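PDB 5D6S: epoxyqueuosine reductase from Streptococcus thermophilus, which belongs to the QueG family of reductases and carries a cobalamin and two iron/sulfur clusters bound within a single chain. Local coordinates for residues D219-P222 with T223-I227; T231-A234 with R235-L238; G246-D249 with M250-K254. All coordinates share one frame; numbering follows the deposited sequence.

Contact 1. Residues D219-P222 with T223-I227; sequences DACP and TSCLI. With SF4 (iron/sulfur cluster), chain G.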
# COMPACT_ATOMS: atom_id res chain seq x y z
N ASP A 219 18.60 1.05 4.99
CA ASP A 219 19.00 1.36 6.37
C ASP A 219 17.89 2.02 7.14
O ASP A 219 17.93 2.06 8.37
CB ASP A 219 20.26 2.26 6.38
CG ASP A 219 21.51 1.54 5.94
OD1 ASP A 219 21.71 0.38 6.38
OD2 ASP A 219 22.29 2.11 5.14
N ALA A 220 16.93 2.59 6.41
CA ALA A 220 15.77 3.26 7.01
C ALA A 220 14.60 2.31 7.26
O ALA A 220 13.79 2.56 8.16
CB ALA A 220 15.33 4.44 6.13
N CYS A 221 14.48 1.23 6.48
CA CYS A 221 13.38 0.26 6.69
C CYS A 221 13.41 -0.22 8.13
O CYS A 221 14.37 -0.85 8.52
CB CYS A 221 13.51 -0.95 5.77
SG CYS A 221 12.15 -2.16 5.89
N PRO A 222 12.33 0.05 8.89
CA PRO A 222 12.31 -0.21 10.32
C PRO A 222 12.24 -1.67 10.70
O PRO A 222 12.46 -2.02 11.86
CB PRO A 222 11.05 0.51 10.81
CG PRO A 222 10.38 1.09 9.59
CD PRO A 222 11.01 0.48 8.39
N THR A 223 11.97 -2.51 9.72
CA THR A 223 11.98 -3.95 9.94
C THR A 223 13.16 -4.64 9.24
O THR A 223 13.35 -5.84 9.42
CB THR A 223 10.68 -4.62 9.43
OG1 THR A 223 10.52 -4.38 8.03
CG2 THR A 223 9.48 -4.07 10.14
N SER A 224 13.90 -3.88 8.42
CA SER A 224 14.97 -4.45 7.58
C SER A 224 14.45 -5.56 6.68
O SER A 224 15.13 -6.56 6.45
CB SER A 224 16.14 -5.02 8.41
OG SER A 224 16.73 -4.03 9.22
N CYS A 225 13.26 -5.37 6.11
CA CYS A 225 12.69 -6.41 5.22
C CYS A 225 13.41 -6.45 3.84
O CYS A 225 13.56 -7.52 3.23
CB CYS A 225 11.17 -6.27 5.04
SG CYS A 225 10.61 -4.77 4.18
N LEU A 226 13.83 -5.28 3.36
CA LEU A 226 14.48 -5.14 2.05
C LEU A 226 15.81 -5.89 2.02
O LEU A 226 16.61 -5.76 2.94
CB LEU A 226 14.73 -3.67 1.75
CG LEU A 226 13.45 -2.86 1.55
CD1 LEU A 226 13.68 -1.36 1.70
CD2 LEU A 226 12.82 -3.15 0.20
N ILE A 227 16.02 -6.70 0.99
CA ILE A 227 17.16 -7.64 0.98
C ILE A 227 18.42 -7.04 0.36
O ILE A 227 19.53 -7.45 0.71
CB ILE A 227 16.80 -8.97 0.29
CG1 ILE A 227 15.71 -9.66 1.12
CG2 ILE A 227 18.02 -9.85 0.13
CD1 ILE A 227 15.35 -11.07 0.67
FE1 SF4 G . 8.10 -1.89 3.76
FE2 SF4 G . 8.40 0.29 5.10
FE3 SF4 G . 9.52 0.04 2.76
FE4 SF4 G . 10.44 -1.28 4.76
S1 SF4 G . 10.37 0.79 4.53
S2 SF4 G . 10.01 -2.00 2.86
S3 SF4 G . 8.60 -1.64 5.82
S4 SF4 G . 7.46 0.04 3.21
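Cys221 SG is gripped from two directions: it binds iron FE4 of the cluster at 2.2 Å and accepts a hydrogen bond from the backbone N of Cys225, at a donor-to-sulfur distance of 3.4 Å and an N-H...S angle of 155°. The N-H of Cys225 would probably stabilise negative charge on the iron-bound sulfur. The sulfur is brought there by the first torsion, which sets it opposite the residue's own N (chi1 -177°) and aims it at the cluster, while the chain curls round so that the amide of Cys225 faces the sulfur. The curl is a type I beta turn from Cys221 to Ser224, closed by Ser224 N, which donates to Cys221 O over 3.1 Å. Cys221 is the first residue past helix 216-220 to leave helical angles, and the turn starts there.

Side chains complete the cradle. Leu226 lays its branch carbon CG 3.8 Å from cluster sulfur S2, and its CD1 meets Cys221 CB at 4.1 Å. Pro222 brings ring atom CD to 3.9 Å from S1. Cys225 SG lies beside S2 without serving as an iron ligand, and the hydroxyl of Thr223 is spent on Arg236 O. Helix 265-268 packs against Pro222 and Leu226. With Cys211, Cys214 and Cys217 at the other cluster, Cys221 and Pro222 finish the CxxCxxCxxxCP signature of bacterial-type two-cluster ferredoxins, whose last cysteine serves the second cluster.

Contact 2. Residues T231-A234 with R235-L238; sequences TMNA and RRCL. With SF4 (iron/sulfur cluster), chain G.
Asn233, Ala234 and Arg235 meet in a tight 3-10 turn that delivers a cluster cysteine within the ferredoxin-like, two-cluster part of the protein. Two successive backbone bonds wind it: Arg236 N donates to Asn233 O (2.8 Å, N-H...O angle 160°), and Cys237 N donates to Ala234 O at 2.9 Å.

The Asn233 side chain leaves the backbone with CG opposite N (chi1 -173°), which carries its amide forward alongside the two arginines. OD1 lies against the aliphatic part of Arg236, 3.9 Å from its CG and 3.8 Å from its CD. On the Arg235 side, ND2 is modelled so near CB that the closeness is doubtful. The charged ends of both arginines work elsewhere: Arg235 NH1 donates to Thr70 O, and Arg236 NH2 makes a salt bridge with Glu251. Ala234 contributes mainly its backbone, and it also belongs to the cobalamin pocket.

Past the turn, Cys237 occupies the N-cap of helix 238-243, and its SG, besides binding iron, caps a backbone N in the first turn of that helix. Met232 reaches toward the same place from the preceding segment and touches cobalamin as well. The terminal methyl CE of Met232 sits 3.6 Å from cluster sulfur S2. That methyl, Met232 CE, is also 4.1 Å from Cys237 SG, the sulfur that binds iron FE1 at 2.1 Å.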
# COMPACT_ATOMS: atom_id res chain seq x y z
N THR A 231 14.50 -6.70 -3.74
CA THR A 231 13.76 -7.88 -3.32
C THR A 231 13.57 -7.80 -1.81
O THR A 231 14.23 -6.99 -1.14
CB THR A 231 14.50 -9.13 -3.82
OG1 THR A 231 13.66 -9.78 -4.78
CG2 THR A 231 14.90 -10.13 -2.73
N MET A 232 12.66 -8.61 -1.27
CA MET A 232 12.05 -8.30 0.03
C MET A 232 11.57 -9.53 0.80
O MET A 232 11.12 -10.49 0.18
CB MET A 232 10.86 -7.38 -0.25
CG MET A 232 9.93 -7.12 0.90
SD MET A 232 8.49 -6.22 0.30
CE MET A 232 9.02 -4.51 0.46
N ASN A 233 11.66 -9.52 2.13
CA ASN A 233 10.77 -10.40 2.94
C ASN A 233 9.44 -9.70 3.26
O ASN A 233 9.33 -9.02 4.26
CB ASN A 233 11.42 -10.83 4.24
CG ASN A 233 10.57 -11.86 4.98
OD1 ASN A 233 11.02 -12.47 5.95
ND2 ASN A 233 9.39 -12.12 4.49
N ALA A 234 8.45 -9.83 2.37
CA ALA A 234 7.27 -8.96 2.39
C ALA A 234 6.40 -9.15 3.63
O ALA A 234 5.69 -8.27 4.09
CB ALA A 234 6.45 -9.20 1.13
N ARG A 235 6.40 -10.39 4.07
CA ARG A 235 5.97 -10.82 5.36
C ARG A 235 6.38 -9.84 6.48
O ARG A 235 5.66 -9.74 7.47
CB ARG A 235 6.66 -12.15 5.58
CG ARG A 235 5.82 -13.36 5.93
CD ARG A 235 4.83 -13.77 4.87
NE ARG A 235 3.62 -14.07 5.62
CZ ARG A 235 2.37 -14.05 5.16
NH1 ARG A 235 2.09 -13.79 3.90
NH2 ARG A 235 1.40 -14.29 6.00
N ARG A 236 7.51 -9.14 6.34
CA ARG A 236 7.95 -8.13 7.35
C ARG A 236 7.82 -6.68 6.88
O ARG A 236 8.24 -5.77 7.56
CB ARG A 236 9.38 -8.38 7.80
CG ARG A 236 9.60 -9.76 8.42
CD ARG A 236 11.04 -10.04 8.85
NE ARG A 236 11.62 -8.87 9.52
CZ ARG A 236 11.39 -8.53 10.78
NH1 ARG A 236 10.61 -9.28 11.58
NH2 ARG A 236 11.95 -7.44 11.26
N CYS A 237 7.24 -6.46 5.72
CA CYS A 237 6.92 -5.09 5.35
C CYS A 237 5.76 -4.58 6.23
O CYS A 237 4.76 -5.27 6.41
CB CYS A 237 6.50 -4.95 3.87
SG CYS A 237 6.48 -3.20 3.36
N LEU A 238 5.91 -3.38 6.77
CA LEU A 238 4.83 -2.76 7.52
C LEU A 238 3.65 -2.46 6.64
O LEU A 238 2.52 -2.37 7.14
CB LEU A 238 5.31 -1.47 8.17
CG LEU A 238 6.40 -1.60 9.25
CD1 LEU A 238 6.66 -0.22 9.82
CD2 LEU A 238 6.02 -2.56 10.34
FE1 SF4 G . 8.10 -1.89 3.76
FE2 SF4 G . 8.40 0.29 5.10
FE3 SF4 G . 9.52 0.04 2.76
FE4 SF4 G . 10.44 -1.28 4.76
S1 SF4 G . 10.37 0.79 4.53
S2 SF4 G . 10.01 -2.00 2.86
S3 SF4 G . 8.60 -1.64 5.82
S4 SF4 G . 7.46 0.04 3.21

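Contact 3. Residues G246-D249 with M250-K254; sequences GMMD and MEFRK
Asp249 closes an extended approach, residues 246 to 249, and the chain then turns at once into the opening of helix 250-255, where Phe252 N donates to Asp249 O over 3.1 Å. The next backbone bond, from Arg253 N to Met250 O, is weak. Asp249 is the N-cap: its OD2 takes the N-H of Glu251 at 3.0 Å in a nearly straight bond (169°), met from above the carboxylate plane. A cap of this kind supplies an acceptor to an amide that has no earlier helical carbonyl to use, and the negative charge probably interacts well with the positive end of the helix.

One residue earlier, Met248 O receives two bonds from Arg253, a side-on grip in which NE (2.8 Å, 160°) and NH2 (3.1 Å) share the one oxygen. The oxygen lies at the edge of the guanidinium, essentially in its plane, whereas the two nitrogens reach it from opposite faces of the carbonyl plane. Arg253 runs straight from CG to NE (chi2 -180°), which lets it span back past the cap. Met248 slides by in the opposite sense; its SD rests 3.9 Å from Phe252 CB, and its CG lies near the edge of the Phe252 ring. Met247 CE ends 3.7 Å from Arg253 NH2.

Beyond the two segments, Arg253 also makes a salt bridge with Glu389 and a cation-pi contact with Trp359. The cap region thereby joins the cluster-binding part to the C-terminal helices: Met248 packs on helix 318-331, Met247 and Met250 on helices 351-364 and 384-396, and Phe252 on helix 238-243.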
# COMPACT_ATOMS: atom_id res chain seq x y z
N GLY A 246 -6.02 -10.69 11.09
CA GLY A 246 -5.61 -11.27 12.34
C GLY A 246 -4.97 -10.28 13.30
O GLY A 246 -5.23 -9.07 13.29
N MET A 247 -4.08 -10.82 14.10
CA MET A 247 -3.47 -10.14 15.17
C MET A 247 -2.06 -9.76 14.72
O MET A 247 -1.25 -10.64 14.43
CB MET A 247 -3.48 -11.12 16.33
CG MET A 247 -3.39 -10.50 17.67
SD MET A 247 -4.89 -9.67 18.22
CE MET A 247 -4.06 -8.71 19.49
N MET A 248 -1.76 -8.46 14.65
CA MET A 248 -0.40 -7.97 14.33
C MET A 248 0.61 -8.38 15.39
O MET A 248 0.43 -8.04 16.55
CB MET A 248 -0.38 -6.44 14.24
CG MET A 248 0.95 -5.82 13.76
SD MET A 248 0.97 -4.03 13.48
CE MET A 248 -0.35 -3.78 12.29
N ASP A 249 1.69 -9.05 15.00
CA ASP A 249 2.73 -9.46 15.96
C ASP A 249 3.27 -8.25 16.72
O ASP A 249 3.36 -7.15 16.16
CB ASP A 249 3.90 -10.17 15.27
CG ASP A 249 4.97 -10.63 16.26
OD1 ASP A 249 4.76 -11.68 16.90
OD2 ASP A 249 6.03 -9.95 16.40
N MET A 250 3.66 -8.50 17.97
CA MET A 250 4.21 -7.48 18.86
C MET A 250 5.25 -6.57 18.23
O MET A 250 5.28 -5.37 18.49
CB MET A 250 4.82 -8.14 20.10
CG MET A 250 5.03 -7.19 21.27
SD MET A 250 3.48 -6.59 21.95
CE MET A 250 2.76 -8.03 22.71
N GLU A 251 6.14 -7.14 17.44
CA GLU A 251 7.24 -6.35 16.91
C GLU A 251 6.76 -5.15 16.11
O GLU A 251 7.35 -4.06 16.19
CB GLU A 251 8.13 -7.21 16.02
CG GLU A 251 9.34 -6.47 15.46
CD GLU A 251 10.16 -7.31 14.50
OE1 GLU A 251 10.06 -8.57 14.53
OE2 GLU A 251 10.92 -6.70 13.70
N PHE A 252 5.73 -5.35 15.29
CA PHE A 252 5.35 -4.32 14.31
C PHE A 252 4.44 -3.25 14.87
O PHE A 252 4.32 -2.20 14.26
CB PHE A 252 4.70 -4.95 13.09
CG PHE A 252 5.47 -6.09 12.54
CD1 PHE A 252 6.73 -5.90 12.04
CD2 PHE A 252 4.94 -7.36 12.53
CE1 PHE A 252 7.47 -6.95 11.53
CE2 PHE A 252 5.66 -8.42 12.02
CZ PHE A 252 6.94 -8.21 11.52
N ARG A 253 3.82 -3.51 16.01
CA ARG A 253 2.87 -2.58 16.61
C ARG A 253 3.54 -1.23 16.89
O ARG A 253 3.08 -0.17 16.41
CB ARG A 253 2.31 -3.16 17.90
CG ARG A 253 1.53 -4.46 17.69
CD ARG A 253 0.96 -5.03 18.97
NE ARG A 253 0.48 -6.39 18.81
CZ ARG A 253 0.03 -7.15 19.80
NH1 ARG A 253 -0.05 -6.70 21.03
NH2 ARG A 253 -0.36 -8.37 19.56
N LYS A 254 4.63 -1.27 17.66
CA LYS A 254 5.36 -0.06 18.01
C LYS A 254 5.83 0.67 16.74
O LYS A 254 5.80 1.89 16.64
CB LYS A 254 6.54 -0.44 18.89
CG LYS A 254 7.06 0.67 19.75
CD LYS A 254 8.28 0.19 20.54
CE LYS A 254 9.05 1.35 21.15
NZ LYS A 254 10.29 0.88 21.84

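How the contacts relate
Contacts 1 and 2, with centres about 8 Å apart, grip one iron/sulfur cluster from two points of the chain, and a backbone bond from Asn233 N to Cys225 O (3.0 Å) ties them together. Leu226 and Met232 touch both this cluster and the cobalamin; the other cluster is about 7 Å from the side chain of Leu226. Contact 3 stands back, its centre about 16 Å from that of contact 1 and 14 Å from that of contact 2, yet it backs both: Phe252 CE1 meets Thr223 CG2 at 3.8 Å, Phe252 CD1 lies equally close to Leu238 CD2, and Glu251 OE2 pairs with Arg236 NH2 at 2.7 Å. The Phe252 ring stays about 8 Å from the cluster, a second-shell position.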